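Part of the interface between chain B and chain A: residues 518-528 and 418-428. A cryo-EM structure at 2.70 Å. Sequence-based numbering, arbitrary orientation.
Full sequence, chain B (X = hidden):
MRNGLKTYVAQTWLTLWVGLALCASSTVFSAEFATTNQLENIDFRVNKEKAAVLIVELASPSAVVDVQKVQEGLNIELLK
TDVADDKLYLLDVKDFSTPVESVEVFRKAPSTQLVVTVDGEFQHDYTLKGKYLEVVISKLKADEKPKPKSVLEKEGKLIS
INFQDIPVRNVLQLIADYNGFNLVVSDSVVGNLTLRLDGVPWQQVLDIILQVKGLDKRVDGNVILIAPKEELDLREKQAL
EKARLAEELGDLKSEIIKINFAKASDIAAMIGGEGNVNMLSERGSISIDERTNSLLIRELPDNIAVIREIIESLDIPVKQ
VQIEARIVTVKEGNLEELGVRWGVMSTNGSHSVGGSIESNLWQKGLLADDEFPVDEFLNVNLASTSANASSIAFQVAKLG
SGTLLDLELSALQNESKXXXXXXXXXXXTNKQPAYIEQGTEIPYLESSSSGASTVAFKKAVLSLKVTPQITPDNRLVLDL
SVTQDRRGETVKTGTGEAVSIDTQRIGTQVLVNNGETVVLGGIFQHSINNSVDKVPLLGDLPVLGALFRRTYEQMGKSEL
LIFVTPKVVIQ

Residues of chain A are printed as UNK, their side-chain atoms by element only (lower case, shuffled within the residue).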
# COMPACT_ATOMS: atom_id res chain seq x y z
N VAL B 518 -42.85 4.98 40.49
CA VAL B 518 -42.40 6.34 40.27
C VAL B 518 -42.53 6.64 38.78
O VAL B 518 -42.46 5.72 37.96
CB VAL B 518 -40.95 6.58 40.74
CG1 VAL B 518 -40.84 6.39 42.22
CG2 VAL B 518 -39.99 5.67 40.04
N VAL B 519 -42.74 7.90 38.44
CA VAL B 519 -42.72 8.30 37.04
C VAL B 519 -41.33 8.80 36.69
O VAL B 519 -40.79 9.69 37.35
CB VAL B 519 -43.81 9.36 36.75
CG1 VAL B 519 -43.56 10.62 37.52
CG2 VAL B 519 -43.93 9.63 35.26
N LEU B 520 -40.73 8.20 35.67
CA LEU B 520 -39.36 8.52 35.29
C LEU B 520 -39.30 9.78 34.45
O LEU B 520 -38.37 10.58 34.58
CB LEU B 520 -38.73 7.36 34.53
CG LEU B 520 -38.51 6.04 35.25
CD1 LEU B 520 -38.02 5.01 34.27
CD2 LEU B 520 -37.51 6.23 36.36
N GLY B 521 -40.26 9.95 33.55
CA GLY B 521 -40.31 11.12 32.71
C GLY B 521 -41.54 11.10 31.84
O GLY B 521 -42.33 10.16 31.85
N GLY B 522 -41.69 12.17 31.07
CA GLY B 522 -42.80 12.28 30.15
C GLY B 522 -42.59 13.44 29.22
O GLY B 522 -41.68 14.25 29.40
N ILE B 523 -43.45 13.52 28.21
CA ILE B 523 -43.43 14.63 27.27
C ILE B 523 -44.86 15.07 27.02
O ILE B 523 -45.75 14.24 26.82
CB ILE B 523 -42.73 14.27 25.94
CG1 ILE B 523 -41.25 14.01 26.16
CG2 ILE B 523 -42.87 15.39 24.94
CD1 ILE B 523 -40.55 13.41 25.00
N PHE B 524 -45.09 16.37 27.03
CA PHE B 524 -46.41 16.96 26.80
C PHE B 524 -46.33 17.88 25.59
O PHE B 524 -45.37 18.62 25.44
CB PHE B 524 -46.87 17.72 28.03
CG PHE B 524 -48.19 18.42 27.86
CD1 PHE B 524 -49.37 17.72 27.96
CD2 PHE B 524 -48.24 19.78 27.59
CE1 PHE B 524 -50.58 18.36 27.80
CE2 PHE B 524 -49.44 20.41 27.42
CZ PHE B 524 -50.61 19.70 27.53
N GLN B 525 -47.34 17.83 24.72
CA GLN B 525 -47.36 18.72 23.57
C GLN B 525 -48.77 19.24 23.31
O GLN B 525 -49.76 18.55 23.53
CB GLN B 525 -46.86 18.03 22.31
CG GLN B 525 -45.42 17.68 22.34
CD GLN B 525 -45.00 16.94 21.11
OE1 GLN B 525 -43.83 16.97 20.74
NE2 GLN B 525 -45.94 16.28 20.46
N HIS B 526 -48.83 20.46 22.77
CA HIS B 526 -50.09 21.10 22.44
C HIS B 526 -49.87 22.01 21.23
O HIS B 526 -48.80 22.58 21.07
CB HIS B 526 -50.61 21.90 23.63
CG HIS B 526 -51.92 22.55 23.38
ND1 HIS B 526 -53.06 21.84 23.10
CD2 HIS B 526 -52.28 23.85 23.39
CE1 HIS B 526 -54.07 22.68 22.94
NE2 HIS B 526 -53.62 23.90 23.11
N SER B 527 -50.89 22.14 20.38
CA SER B 527 -50.74 23.04 19.24
C SER B 527 -52.10 23.53 18.75
O SER B 527 -53.09 22.81 18.85
CB SER B 527 -49.99 22.37 18.09
OG SER B 527 -50.72 21.28 17.58
N ILE B 528 -52.12 24.75 18.21
CA ILE B 528 -53.34 25.42 17.75
C ILE B 528 -53.02 26.23 16.50
O ILE B 528 -52.07 27.01 16.50
CB ILE B 528 -53.93 26.34 18.84
CG1 ILE B 528 -54.42 25.54 20.03
CG2 ILE B 528 -55.08 27.12 18.30
CD1 ILE B 528 -54.76 26.39 21.22
N UNK A 418 -50.42 31.08 15.04
CA UNK A 418 -50.04 29.74 15.45
C UNK A 418 -49.35 29.80 16.80
O UNK A 418 -48.75 30.81 17.16
c UNK A 418 -49.13 29.06 14.43
N UNK A 419 -49.42 28.69 17.54
CA UNK A 419 -48.79 28.61 18.86
C UNK A 419 -48.51 27.16 19.24
O UNK A 419 -49.41 26.33 19.20
c UNK A 419 -49.66 29.24 19.93
o UNK A 419 -49.39 29.99 23.47
c UNK A 419 -49.85 29.90 22.31
c UNK A 419 -49.01 29.23 21.27
o UNK A 419 -50.97 30.33 21.97
N UNK A 420 -47.28 26.89 19.65
CA UNK A 420 -46.85 25.53 20.01
C UNK A 420 -46.18 25.55 21.37
O UNK A 420 -45.45 26.49 21.70
c UNK A 420 -46.66 24.75 17.64
c UNK A 420 -45.91 24.95 18.94
c UNK A 420 -45.77 24.43 16.48
c UNK A 420 -45.35 23.64 19.40
N UNK A 421 -46.42 24.50 22.16
CA UNK A 421 -45.84 24.32 23.49
C UNK A 421 -45.34 22.90 23.62
O UNK A 421 -46.05 21.95 23.30
c UNK A 421 -48.43 26.36 25.46
c UNK A 421 -46.31 24.23 25.95
c UNK A 421 -46.87 24.61 24.60
c UNK A 421 -47.27 26.07 24.60
N UNK A 422 -44.11 22.73 24.13
CA UNK A 422 -43.62 21.39 24.43
C UNK A 422 -42.81 21.41 25.71
O UNK A 422 -42.04 22.34 25.93
o UNK A 422 -41.61 21.56 23.07
c UNK A 422 -42.79 20.82 23.28
N UNK A 423 -42.98 20.40 26.55
CA UNK A 423 -42.30 20.36 27.84
C UNK A 423 -41.91 18.94 28.23
O UNK A 423 -42.76 18.15 28.66
c UNK A 423 -43.15 20.99 28.93
o UNK A 423 -44.33 20.26 29.13
N UNK A 424 -40.63 18.58 28.11
CA UNK A 424 -40.14 17.32 28.70
C UNK A 424 -39.76 17.42 30.17
O UNK A 424 -39.48 18.51 30.66
c UNK A 424 -38.49 18.26 27.27
c UNK A 424 -38.94 16.98 27.82
c UNK A 424 -39.68 19.13 27.12
N UNK A 425 -39.73 16.30 30.89
CA UNK A 425 -39.35 16.26 32.29
C UNK A 425 -38.44 15.07 32.54
O UNK A 425 -38.46 14.10 31.80
c UNK A 425 -43.86 14.90 35.18
c UNK A 425 -41.75 16.87 32.85
n UNK A 425 -44.95 14.61 34.50
n UNK A 425 -42.89 15.60 34.60
n UNK A 425 -43.73 14.50 36.43
c UNK A 425 -40.54 16.14 33.24
c UNK A 425 -42.97 16.07 33.23
N UNK A 426 -37.70 15.14 33.64
CA UNK A 426 -36.84 14.05 34.06
C UNK A 426 -36.73 14.06 35.57
O UNK A 426 -36.91 15.09 36.21
c UNK A 426 -35.21 14.09 31.97
c UNK A 426 -33.78 14.41 31.70
c UNK A 426 -35.44 14.19 33.46
c UNK A 426 -35.54 12.72 31.52
N UNK A 427 -36.41 12.90 36.12
CA UNK A 427 -35.96 12.79 37.51
C UNK A 427 -34.63 12.04 37.49
O UNK A 427 -34.43 11.14 36.67
c UNK A 427 -36.43 11.77 39.78
c UNK A 427 -38.24 12.95 38.54
c UNK A 427 -37.00 12.09 38.41
c UNK A 427 -39.39 12.27 39.17
N UNK A 428 -33.71 12.43 38.36
CA UNK A 428 -32.37 11.84 38.36
C UNK A 428 -31.74 12.03 39.73
O UNK A 428 -32.30 12.69 40.61
c UNK A 428 -31.19 13.90 37.57
c UNK A 428 -31.50 12.46 37.26
o UNK A 428 -30.27 11.73 37.14

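Position 418 of chain A carries a single side-chain carbon, so it is alanine; its CA lies 3.6 Å from Ile B528 O in a CA-H...O contact. At position 419 three carbons run in an extended chain, the last bearing two oxygens, which identifies a glutamate. Its backbone pairs with Ile B528: Ile B528 N donates to Glu A419 O at 3.3 Å, while Glu A419 N returns a weak bond to Ile B528 O, also 3.3 Å.

Position 420 has four carbons forked at the first, one arm two carbons long, and an arm carbon packs 4.1 Å from Ser B527 CB. This is isoleucine, and the touching atom is CG1. The same branching recurs at 421, again isoleucine, but here the side chain projects to the other face of the sheet, the one bearing His B526. Two backbone bonds tie the pair, Ile A421 N to His B526 O and His B526 N to Ile A421 O, each 3.2 Å.

Positions 422 and 423 each hold one carbon followed by one oxygen, and both are serine. The CB of 422 meets Gln B525 CG at 4.2 Å, whereas the oxygen of 423 approaches Phe B524 CB at 3.8 Å, on the opposite face. Ser A423 N donates to Phe B524 O at 3.2 Å, and Phe B524 N makes a weak return bond to Ser A423 O at 3.4 Å.

At 424 three carbons close a ring onto the backbone nitrogen, the signature of proline. With no N-H to offer, it occupies a non-hydrogen-bonded site opposite Ile B523, where its CB packs 4.1 Å from Ile B523 CG1. Position 425 shows three carbons, a nitrogen, and a carbon carrying two more nitrogens, one of them 4.0 Å from Val B519 CG1: an arginine. Its backbone N donates to Gly B522 O at 3.2 Å.

Four carbons forked at the second make 426 a leucine, facing Gly B521. Position 427 is forked at the first carbon with one longer arm, whose tip reaches 3.5 Å from Val B519 O; it is isoleucine, and its N donates weakly to Leu B520 O at 3.4 Å. Position 428, one carbon bearing an oxygen and a carbon, is threonine and makes no contact with this stretch.

The two strands run antiparallel, their directions 175° apart, and bury 746 Å² in total. Main-chain hydrogen bonds form the seam, while side chains alternate between its faces; the regular paired bonding from Phe B524 to Ile B528 gives way to sparser bonding near the glycines.

Chain A 418-428: AEIISSPRLIT
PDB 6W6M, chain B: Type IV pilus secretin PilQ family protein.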